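Local coordinates for protein alcohol dehydrogenase, zinc-containing (Thermotoga maritima, PDB 1VJ0) that is a zinc-containing alcohol dehydrogenase family member that probably oxidises or reduces its substrate at a metal site beside a Rossmann-type nucleotide-binding domain, at residues 102-110 with 326-336; 266-277 with 288-299. One frame throughout, in Å; residues are numbered along the deposited sequence.

Contact 1 of 2, residues 102-110 with 326-336; sequences DLIVWNRGI and VSDTSHFVKTV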
loop_
_atom_site.group_PDB
_atom_site.type_symbol
_atom_site.label_atom_id
_atom_site.label_comp_id
_atom_site.label_asym_id
_atom_site.label_seq_id
_atom_site.Cartn_x
_atom_site.Cartn_y
_atom_site.Cartn_z
ATOM N N ASP A 102 10.770 0.050 -37.606
ATOM C CA ASP A 102 10.457 0.576 -36.278
ATOM C C ASP A 102 11.681 0.654 -35.374
ATOM O O ASP A 102 12.514 -0.254 -35.369
ATOM C CB ASP A 102 9.409 -0.271 -35.557
ATOM C CG ASP A 102 8.015 -0.129 -36.161
ATOM O OD1 ASP A 102 7.753 0.823 -36.917
ATOM O OD2 ASP A 102 7.108 -0.952 -35.941
ATOM N N LEU A 103 11.754 1.717 -34.573
ATOM C CA LEU A 103 12.784 1.839 -33.531
ATOM C C LEU A 103 12.189 1.276 -32.289
ATOM O O LEU A 103 11.009 1.521 -31.990
ATOM C CB LEU A 103 13.222 3.290 -33.323
ATOM C CG LEU A 103 13.772 3.993 -34.573
ATOM C CD1 LEU A 103 14.034 5.450 -34.316
ATOM C CD2 LEU A 103 15.041 3.328 -35.085
ATOM N N ILE A 104 12.989 0.494 -31.574
ATOM C CA ILE A 104 12.555 -0.134 -30.346
ATOM C C ILE A 104 13.608 -0.156 -29.267
ATOM O O ILE A 104 14.821 -0.084 -29.529
ATOM C CB ILE A 104 12.061 -1.595 -30.630
ATOM C CG1 ILE A 104 13.203 -2.507 -31.116
ATOM C CG2 ILE A 104 10.925 -1.548 -31.600
ATOM C CD1 ILE A 104 12.839 -4.029 -31.068
ATOM N N VAL A 105 13.122 -0.266 -28.037
ATOM C CA VAL A 105 13.913 -0.719 -26.935
ATOM C C VAL A 105 13.151 -1.889 -26.287
ATOM O O VAL A 105 11.984 -2.147 -26.608
ATOM C CB VAL A 105 14.219 0.385 -25.906
ATOM C CG1 VAL A 105 15.089 1.418 -26.519
ATOM C CG2 VAL A 105 12.924 1.037 -25.366
ATOM N N TRP A 106 13.842 -2.630 -25.425
ATOM C CA TRP A 106 13.279 -3.832 -24.879
ATOM C C TRP A 106 13.839 -4.148 -23.518
ATOM O O TRP A 106 14.950 -3.727 -23.133
ATOM C CB TRP A 106 13.508 -5.040 -25.825
ATOM C CG TRP A 106 14.951 -5.324 -26.122
ATOM C CD1 TRP A 106 15.766 -6.196 -25.447
ATOM C CD2 TRP A 106 15.771 -4.753 -27.164
ATOM N NE1 TRP A 106 17.021 -6.191 -25.994
ATOM C CE2 TRP A 106 17.059 -5.310 -27.039
ATOM C CE3 TRP A 106 15.545 -3.827 -28.172
ATOM C CZ2 TRP A 106 18.111 -4.973 -27.888
ATOM C CZ3 TRP A 106 16.597 -3.478 -29.014
ATOM C CH2 TRP A 106 17.868 -4.056 -28.863
ATOM N N ASN A 107 13.062 -4.912 -22.780
ATOM C CA ASN A 107 13.525 -5.428 -21.475
ATOM C C ASN A 107 14.538 -6.571 -21.743
ATOM O O ASN A 107 14.242 -7.556 -22.437
ATOM C CB ASN A 107 12.295 -5.914 -20.641
ATOM C CG ASN A 107 12.641 -6.368 -19.221
ATOM O OD1 ASN A 107 13.818 -6.537 -18.852
ATOM N ND2 ASN A 107 11.589 -6.562 -18.403
ATOM N N ARG A 108 15.723 -6.458 -21.153
ATOM C CA ARG A 108 16.772 -7.475 -21.324
ATOM C C ARG A 108 16.406 -8.849 -20.796
ATOM O O ARG A 108 16.934 -9.858 -21.254
ATOM C CB ARG A 108 18.053 -6.980 -20.624
ATOM C CG ARG A 108 18.002 -6.909 -19.112
ATOM C CD ARG A 108 19.366 -6.563 -18.553
ATOM N NE ARG A 108 19.386 -6.553 -17.111
ATOM C CZ ARG A 108 18.903 -5.561 -16.374
ATOM N NH1 ARG A 108 18.397 -4.516 -16.937
ATOM N NH2 ARG A 108 18.925 -5.624 -15.054
ATOM N N GLY A 109 15.485 -8.894 -19.831
ATOM C CA GLY A 109 15.174 -10.128 -19.123
ATOM C C GLY A 109 13.835 -10.697 -19.510
ATOM O O GLY A 109 12.853 -9.958 -19.683
ATOM N N ILE A 110 13.796 -12.010 -19.697
ATOM C CA ILE A 110 12.549 -12.717 -20.007
ATOM C C ILE A 110 12.346 -13.690 -18.851
ATOM O O ILE A 110 13.292 -14.365 -18.441
ATOM C CB ILE A 110 12.674 -13.501 -21.308
ATOM C CG1 ILE A 110 12.798 -12.537 -22.517
ATOM C CG2 ILE A 110 11.488 -14.501 -21.480
ATOM C CD1 ILE A 110 12.960 -13.297 -23.823
ATOM N N VAL A 326 17.490 -6.263 -9.607
ATOM C CA VAL A 326 17.182 -5.960 -11.006
ATOM C C VAL A 326 15.846 -5.179 -11.167
ATOM O O VAL A 326 15.629 -4.194 -10.440
ATOM C CB VAL A 326 17.386 -7.214 -11.953
ATOM C CG1 VAL A 326 18.818 -7.769 -11.771
ATOM C CG2 VAL A 326 16.386 -8.264 -11.722
ATOM N N SER A 327 15.049 -5.515 -12.163
ATOM C CA SER A 327 13.835 -4.784 -12.461
ATOM C C SER A 327 13.014 -5.654 -13.353
ATOM O O SER A 327 13.507 -6.650 -13.892
ATOM C CB SER A 327 14.181 -3.499 -13.189
ATOM O OG SER A 327 15.007 -3.784 -14.291
ATOM N N ASP A 328 11.756 -5.273 -13.520
ATOM C CA ASP A 328 10.857 -5.970 -14.398
ATOM C C ASP A 328 10.275 -5.033 -15.451
ATOM O O ASP A 328 10.685 -3.889 -15.575
ATOM C CB ASP A 328 9.782 -6.725 -13.585
ATOM C CG ASP A 328 8.839 -5.823 -12.855
ATOM O OD1 ASP A 328 8.578 -4.662 -13.265
ATOM O OD2 ASP A 328 8.260 -6.233 -11.850
ATOM N N THR A 329 9.335 -5.543 -16.244
ATOM C CA THR A 329 8.751 -4.764 -17.312
ATOM C C THR A 329 7.964 -3.541 -16.845
ATOM O O THR A 329 7.960 -2.580 -17.541
ATOM C CB THR A 329 7.874 -5.664 -18.162
ATOM O OG1 THR A 329 8.715 -6.625 -18.819
ATOM C CG2 THR A 329 7.170 -4.888 -19.265
ATOM N N SER A 330 7.336 -3.574 -15.669
ATOM C CA SER A 330 6.697 -2.383 -15.148
ATOM C C SER A 330 7.743 -1.301 -14.855
ATOM O O SER A 330 7.544 -0.125 -15.157
ATOM C CB SER A 330 5.816 -2.672 -13.911
ATOM O OG SER A 330 6.619 -2.935 -12.733
ATOM N N HIS A 331 8.886 -1.677 -14.308
ATOM C CA HIS A 331 9.913 -0.707 -14.048
ATOM C C HIS A 331 10.504 -0.156 -15.343
ATOM O O HIS A 331 10.824 1.049 -15.431
ATOM C CB HIS A 331 11.035 -1.313 -13.203
ATOM C CG HIS A 331 10.578 -1.910 -11.921
ATOM N ND1 HIS A 331 10.897 -3.204 -11.554
ATOM C CD2 HIS A 331 9.784 -1.420 -10.931
ATOM C CE1 HIS A 331 10.360 -3.468 -10.366
ATOM N NE2 HIS A 331 9.672 -2.406 -9.968
ATOM N N PHE A 332 10.682 -1.051 -16.311
ATOM C CA PHE A 332 11.147 -0.722 -17.680
ATOM C C PHE A 332 10.332 0.436 -18.329
ATOM O O PHE A 332 10.852 1.474 -18.741
ATOM C CB PHE A 332 11.142 -2.041 -18.510
ATOM C CG PHE A 332 11.228 -1.853 -20.006
ATOM C CD1 PHE A 332 12.348 -1.317 -20.603
ATOM C CD2 PHE A 332 10.182 -2.203 -20.796
ATOM C CE1 PHE A 332 12.395 -1.166 -22.013
ATOM C CE2 PHE A 332 10.221 -2.033 -22.189
ATOM C CZ PHE A 332 11.324 -1.516 -22.774
ATOM N N VAL A 333 9.030 0.257 -18.370
ATOM C CA VAL A 333 8.156 1.219 -19.001
ATOM C C VAL A 333 8.230 2.569 -18.266
ATOM O O VAL A 333 8.340 3.645 -18.880
ATOM C CB VAL A 333 6.709 0.629 -18.984
ATOM C CG1 VAL A 333 5.651 1.699 -19.119
ATOM C CG2 VAL A 333 6.570 -0.441 -20.016
ATOM N N LYS A 334 8.183 2.530 -16.945
ATOM C CA LYS A 334 8.202 3.779 -16.185
ATOM C C LYS A 334 9.549 4.487 -16.266
ATOM O O LYS A 334 9.642 5.721 -16.237
ATOM C CB LYS A 334 7.780 3.526 -14.741
ATOM C CG LYS A 334 6.422 2.896 -14.633
ATOM C CD LYS A 334 6.075 2.439 -13.221
ATOM C CE LYS A 334 4.754 1.651 -13.250
ATOM N NZ LYS A 334 4.402 0.882 -11.968
ATOM N N THR A 335 10.612 3.704 -16.368
ATOM C CA THR A 335 11.968 4.270 -16.553
ATOM C C THR A 335 12.085 4.950 -17.918
ATOM O O THR A 335 12.640 6.043 -18.028
ATOM C CB THR A 335 13.012 3.157 -16.429
ATOM O OG1 THR A 335 12.988 2.646 -15.084
ATOM C CG2 THR A 335 14.425 3.674 -16.672
ATOM N N VAL A 336 11.589 4.300 -18.962
ATOM C CA VAL A 336 11.579 4.906 -20.269
ATOM C C VAL A 336 10.795 6.222 -20.220
ATOM O O VAL A 336 11.263 7.221 -20.770
ATOM C CB VAL A 336 11.008 3.929 -21.335
ATOM C CG1 VAL A 336 10.700 4.625 -22.637
ATOM C CG2 VAL A 336 11.949 2.762 -21.531
HETATM O O HOH W 1 14.912 -7.147 -16.369
HETATM O O HOH W 2 17.592 -3.227 -14.101
#
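Thr-329 OG1 is gripped by two groups: Asn-107 ND2 donates to it over 2.9 Å, and Asp-160 is hydrogen-bonded to the same oxygen. The bond from Asn-107 lies in the plane of its amide, with an N-H...O angle of 157°. Its CG stands anti to the backbone N (chi1 -175°), which carries the amide off the strand end to the first turn of helix 329-336. On the other branch, Asn-107 OD1 accepts Gly-109 N at 3.0 Å from above the carbonyl plane, making an Asx turn, and also accepts a hydrogen bond from water 1, which donates a second one to Ser-327 O. Both ends of the amide are therefore used, which fixes its flip. With an alanine here, Thr-329 would probably lose its amide donor, and Gly-109 N and water 1 would lose their shared acceptor.

The Phe-332 ring packs against the backbone of Trp-106 and Asn-107. Asn-107 N sits 3.8 Å from Phe-332 CZ, over one face and offset to the rim, while Phe-332 CE1 approaches Trp-106 C to 3.6 Å. Val-105 CG2 touches Phe-332 CZ at 4.0 Å, and Val-336 continues this apolar patch. Arg-108 lays NH2 3.8 Å from Val-326 CB, and water 2 links NH2 to Ser-327 OG. This arginine lies beside the zinc ligands His-77 and Cys-178, consistent with a wall of the active-site pocket. Asp-328 OD1 accepts from His-331 N, while Asp-328 N donates to His-331 ND1, a capping box at the helix start; Asp-328 OD2 forms a salt bridge with Lys-122 of a neighbouring subunit.

Strand 103-106 and helix 329-336 run at 133° to each other, their axes 10.3 Å apart. The strand is flanked by strands 78-86 and 161-164, and Phe-332 also packs on Met-177 of helix 170-188.

Contact 2 of 2, residues 266-277 with 288-299; sequences RGADFILEATGD and LRRGGFYSVAGV
Glu-273 OE1 accepts two backbone donors across the contact, Gly-298 N at 2.8 Å from above the carboxylate plane and Val-299 N at 3.1 Å on the syn lone pair. The Glu-273 side chain bends at chi2 (-84°), bringing OE1 to the turn after strand 292-296, while OE2 collects Thr-275 OG1 and the amides of Thr-275 and Gly-276. Gly-298 has to lack a side chain, since a CB would clash with OE2.

Behind this carboxylate the axes of strands 270-273 and 292-296 run parallel, 4.7 Å apart at closest approach and 15° from each other, bonded alternately from Phe-293 N to Asp-269 O through to Ala-297 N to Glu-273 O. On one face Ile-271 CG2 meets Tyr-294 CE1 at 3.5 Å; on the other the Phe-270 and Phe-293 rings, planes 13° apart, are offset so far that they hardly overlap. At the far end Arg-289 NE donates to Asp-269 OD1 at 2.8 Å in a salt bridge using the anti lone pair, with OD1 in the guanidinium plane. Asp-269 is positioned by Thr-198 N, and Arg-289 also pairs with Glu-123 of a neighbouring subunit.

Five donors thus share one buried carboxylate, which would probably stabilise its negative charge and pins together two loops at the C-terminal ends of adjacent Rossmann-type strands.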
loop_
_atom_site.group_PDB
_atom_site.type_symbol
_atom_site.label_atom_id
_atom_site.label_comp_id
_atom_site.label_asym_id
_atom_site.label_seq_id
_atom_site.Cartn_x
_atom_site.Cartn_y
_atom_site.Cartn_z
ATOM N N ARG A 266 15.896 15.437 11.938
ATOM C CA ARG A 266 15.298 14.086 11.845
ATOM C C ARG A 266 16.193 13.001 11.199
ATOM O O ARG A 266 16.212 11.872 11.666
ATOM C CB ARG A 266 13.957 14.119 11.096
ATOM C CG ARG A 266 12.911 14.955 11.767
ATOM C CD ARG A 266 11.540 14.796 11.122
ATOM N NE ARG A 266 11.546 15.326 9.768
ATOM C CZ ARG A 266 11.294 16.594 9.452
ATOM N NH1 ARG A 266 10.957 17.499 10.370
ATOM N NH2 ARG A 266 11.309 16.942 8.176
ATOM N N GLY A 267 16.854 13.335 10.085
ATOM C CA GLY A 267 17.479 12.346 9.221
ATOM C C GLY A 267 16.720 12.261 7.896
ATOM O O GLY A 267 15.599 12.801 7.738
ATOM N N ALA A 268 17.353 11.622 6.924
ATOM C CA ALA A 268 16.750 11.321 5.615
ATOM C C ALA A 268 15.499 10.448 5.685
ATOM O O ALA A 268 15.444 9.498 6.449
ATOM C CB ALA A 268 17.805 10.619 4.700
ATOM N N ASP A 269 14.520 10.745 4.824
ATOM C CA ASP A 269 13.286 9.963 4.704
ATOM C C ASP A 269 13.551 8.682 3.886
ATOM O O ASP A 269 12.997 7.605 4.165
ATOM C CB ASP A 269 12.263 10.848 3.983
ATOM C CG ASP A 269 11.972 12.125 4.751
ATOM O OD1 ASP A 269 11.634 12.026 5.974
ATOM O OD2 ASP A 269 12.077 13.277 4.262
ATOM N N PHE A 270 14.466 8.806 2.908
ATOM C CA PHE A 270 14.719 7.775 1.924
ATOM C C PHE A 270 16.190 7.832 1.515
ATOM O O PHE A 270 16.707 8.878 1.182
ATOM C CB PHE A 270 13.775 7.917 0.703
ATOM C CG PHE A 270 14.030 6.892 -0.420
ATOM C CD1 PHE A 270 15.023 7.108 -1.389
ATOM C CD2 PHE A 270 13.339 5.680 -0.449
ATOM C CE1 PHE A 270 15.263 6.122 -2.399
ATOM C CE2 PHE A 270 13.547 4.734 -1.469
ATOM C CZ PHE A 270 14.518 4.968 -2.431
ATOM N N ILE A 271 16.854 6.699 1.615
ATOM C CA ILE A 271 18.225 6.554 1.155
ATOM C C ILE A 271 18.341 5.482 0.083
ATOM O O ILE A 271 17.763 4.413 0.219
ATOM C CB ILE A 271 19.152 6.239 2.345
ATOM C CG1 ILE A 271 18.956 7.317 3.425
ATOM C CG2 ILE A 271 20.602 6.205 1.909
ATOM C CD1 ILE A 271 19.885 7.195 4.598
ATOM N N LEU A 272 19.195 5.738 -0.919
ATOM C CA LEU A 272 19.544 4.744 -1.926
ATOM C C LEU A 272 21.019 4.406 -1.796
ATOM O O LEU A 272 21.874 5.303 -1.918
ATOM C CB LEU A 272 19.300 5.297 -3.334
ATOM C CG LEU A 272 19.732 4.367 -4.469
ATOM C CD1 LEU A 272 18.856 3.114 -4.494
ATOM C CD2 LEU A 272 19.676 5.116 -5.755
ATOM N N GLU A 273 21.323 3.133 -1.517
ATOM C CA GLU A 273 22.684 2.652 -1.583
ATOM C C GLU A 273 22.954 2.352 -3.059
ATOM O O GLU A 273 22.320 1.446 -3.615
ATOM C CB GLU A 273 22.913 1.379 -0.729
ATOM C CG GLU A 273 24.387 0.978 -0.662
ATOM C CD GLU A 273 24.806 0.145 -1.881
ATOM O OE1 GLU A 273 24.050 -0.832 -2.200
ATOM O OE2 GLU A 273 25.849 0.436 -2.494
ATOM N N ALA A 274 23.904 3.077 -3.652
ATOM C CA ALA A 274 24.277 2.904 -5.047
ATOM C C ALA A 274 25.802 2.927 -5.178
ATOM O O ALA A 274 26.381 3.399 -6.192
ATOM C CB ALA A 274 23.625 3.981 -5.873
ATOM N N THR A 275 26.485 2.420 -4.148
ATOM C CA THR A 275 27.963 2.432 -4.153
ATOM C C THR A 275 28.568 1.138 -4.611
ATOM O O THR A 275 29.695 1.137 -5.084
ATOM C CB THR A 275 28.577 2.727 -2.731
ATOM O OG1 THR A 275 28.262 1.667 -1.831
ATOM C CG2 THR A 275 27.979 3.961 -2.064
ATOM N N GLY A 276 27.890 0.013 -4.374
ATOM C CA GLY A 276 28.530 -1.294 -4.575
ATOM C C GLY A 276 29.355 -1.820 -3.406
ATOM O O GLY A 276 29.949 -2.900 -3.473
ATOM N N ASP A 277 29.409 -1.065 -2.328
ATOM C CA ASP A 277 30.177 -1.437 -1.165
ATOM C C ASP A 277 29.247 -1.631 0.030
ATOM O O ASP A 277 28.536 -0.722 0.427
ATOM C CB ASP A 277 31.142 -0.336 -0.889
ATOM C CG ASP A 277 32.085 -0.647 0.254
ATOM O OD1 ASP A 277 31.912 -1.612 1.021
ATOM O OD2 ASP A 277 33.065 0.071 0.432
ATOM N N LEU A 288 19.607 7.864 8.474
ATOM C CA LEU A 288 18.196 7.562 8.259
ATOM C C LEU A 288 17.343 8.056 9.461
ATOM O O LEU A 288 17.714 7.827 10.638
ATOM C CB LEU A 288 18.064 6.037 8.081
ATOM C CG LEU A 288 16.791 5.451 7.458
ATOM C CD1 LEU A 288 16.617 5.912 6.048
ATOM C CD2 LEU A 288 16.871 3.909 7.532
ATOM N N ARG A 289 16.218 8.736 9.187
ATOM C CA ARG A 289 15.338 9.082 10.273
ATOM C C ARG A 289 14.646 7.855 10.823
ATOM O O ARG A 289 14.588 6.773 10.191
ATOM C CB ARG A 289 14.288 10.093 9.877
ATOM C CG ARG A 289 13.190 9.635 8.931
ATOM C CD ARG A 289 11.920 10.531 9.096
ATOM N NE ARG A 289 10.890 10.295 8.083
ATOM C CZ ARG A 289 9.849 9.475 8.230
ATOM N NH1 ARG A 289 9.682 8.729 9.319
ATOM N NH2 ARG A 289 8.928 9.420 7.289
ATOM N N ARG A 290 14.186 8.026 12.033
ATOM C CA ARG A 290 13.241 7.080 12.629
ATOM C C ARG A 290 12.046 6.978 11.686
ATOM O O ARG A 290 11.476 7.990 11.344
ATOM C CB ARG A 290 12.825 7.571 13.988
ATOM C CG ARG A 290 13.918 7.389 15.001
ATOM C CD ARG A 290 13.444 7.615 16.388
ATOM N NE ARG A 290 13.102 6.357 17.043
ATOM C CZ ARG A 290 12.198 6.243 18.007
ATOM N NH1 ARG A 290 11.495 7.310 18.424
ATOM N NH2 ARG A 290 11.961 5.054 18.558
ATOM N N GLY A 291 11.712 5.767 11.288
ATOM C CA GLY A 291 10.629 5.472 10.317
ATOM C C GLY A 291 11.081 5.524 8.867
ATOM O O GLY A 291 10.276 5.303 7.966
ATOM N N GLY A 292 12.367 5.814 8.650
ATOM C CA GLY A 292 12.962 5.939 7.333
ATOM C C GLY A 292 13.040 4.666 6.490
ATOM O O GLY A 292 12.894 3.523 7.014
ATOM N N PHE A 293 13.278 4.858 5.188
ATOM C CA PHE A 293 13.331 3.772 4.201
ATOM C C PHE A 293 14.649 3.729 3.445
ATOM O O PHE A 293 15.114 4.703 2.894
ATOM C CB PHE A 293 12.126 3.945 3.260
ATOM C CG PHE A 293 11.800 2.750 2.439
ATOM C CD1 PHE A 293 12.569 2.432 1.351
ATOM C CD2 PHE A 293 10.670 2.018 2.695
ATOM C CE1 PHE A 293 12.252 1.352 0.557
ATOM C CE2 PHE A 293 10.325 0.958 1.885
ATOM C CZ PHE A 293 11.148 0.625 0.815
ATOM N N TYR A 294 15.315 2.589 3.467
ATOM C CA TYR A 294 16.625 2.469 2.875
ATOM C C TYR A 294 16.577 1.379 1.794
ATOM O O TYR A 294 16.490 0.220 2.125
ATOM C CB TYR A 294 17.578 2.067 3.974
ATOM C CG TYR A 294 19.062 2.238 3.757
ATOM C CD1 TYR A 294 19.629 2.563 2.521
ATOM C CD2 TYR A 294 19.888 2.174 4.842
ATOM C CE1 TYR A 294 21.011 2.717 2.382
ATOM C CE2 TYR A 294 21.263 2.346 4.712
ATOM C CZ TYR A 294 21.813 2.623 3.474
ATOM O OH TYR A 294 23.175 2.819 3.408
ATOM N N SER A 295 16.634 1.759 0.515
ATOM C CA SER A 295 16.687 0.841 -0.599
ATOM C C SER A 295 18.137 0.577 -0.883
ATOM O O SER A 295 18.896 1.505 -1.146
ATOM C CB SER A 295 16.059 1.401 -1.889
ATOM O OG SER A 295 14.633 1.302 -1.823
ATOM N N VAL A 296 18.500 -0.698 -0.864
ATOM C CA VAL A 296 19.858 -1.128 -1.088
ATOM C C VAL A 296 19.935 -1.808 -2.450
ATOM O O VAL A 296 19.455 -2.924 -2.635
ATOM C CB VAL A 296 20.342 -2.041 0.047
ATOM C CG1 VAL A 296 21.755 -2.399 -0.173
ATOM C CG2 VAL A 296 20.158 -1.349 1.381
ATOM N N ALA A 297 20.580 -1.138 -3.395
ATOM C CA ALA A 297 20.560 -1.575 -4.811
ATOM C C ALA A 297 21.936 -1.674 -5.463
ATOM O O ALA A 297 22.022 -2.187 -6.547
ATOM C CB ALA A 297 19.672 -0.688 -5.626
ATOM N N GLY A 298 23.011 -1.218 -4.817
ATOM C CA GLY A 298 24.309 -1.119 -5.535
ATOM C C GLY A 298 25.187 -2.340 -5.346
ATOM O O GLY A 298 25.905 -2.739 -6.248
ATOM N N VAL A 299 25.177 -2.905 -4.140
ATOM C CA VAL A 299 25.984 -4.097 -3.853
ATOM C C VAL A 299 25.601 -5.211 -4.824
ATOM O O VAL A 299 24.429 -5.643 -4.896
ATOM C CB VAL A 299 25.831 -4.566 -2.431
ATOM C CG1 VAL A 299 26.650 -5.791 -2.205
ATOM C CG2 VAL A 299 26.205 -3.437 -1.433
HETATM O O HOH W 3 14.616 10.668 13.332
#

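From the N terminus, the chain first lays down 102-110, whose strand 103-106 lies between strands 78-86 and 161-164. It then runs through helix 170-188 and three strands of the parallel sheet before reaching 266-277, which supplies the fourth. Helix 280-287 carries it over to 288-299, so contact 2 closes a short beta-alpha-beta loop within that sheet. Only after strand 320-323 does 326-336 return to 102-110, and contact 1 closes a much longer loop of 215 intervening residues that encloses contact 2. The two loops nest without crossing. Their centres are about 25 Å apart and their nearest atoms about 7 Å. Contact 1 ties a helix following the Rossmann-type sheet to the zinc-binding region, whereas contact 2 joins neighbouring strands inside that sheet.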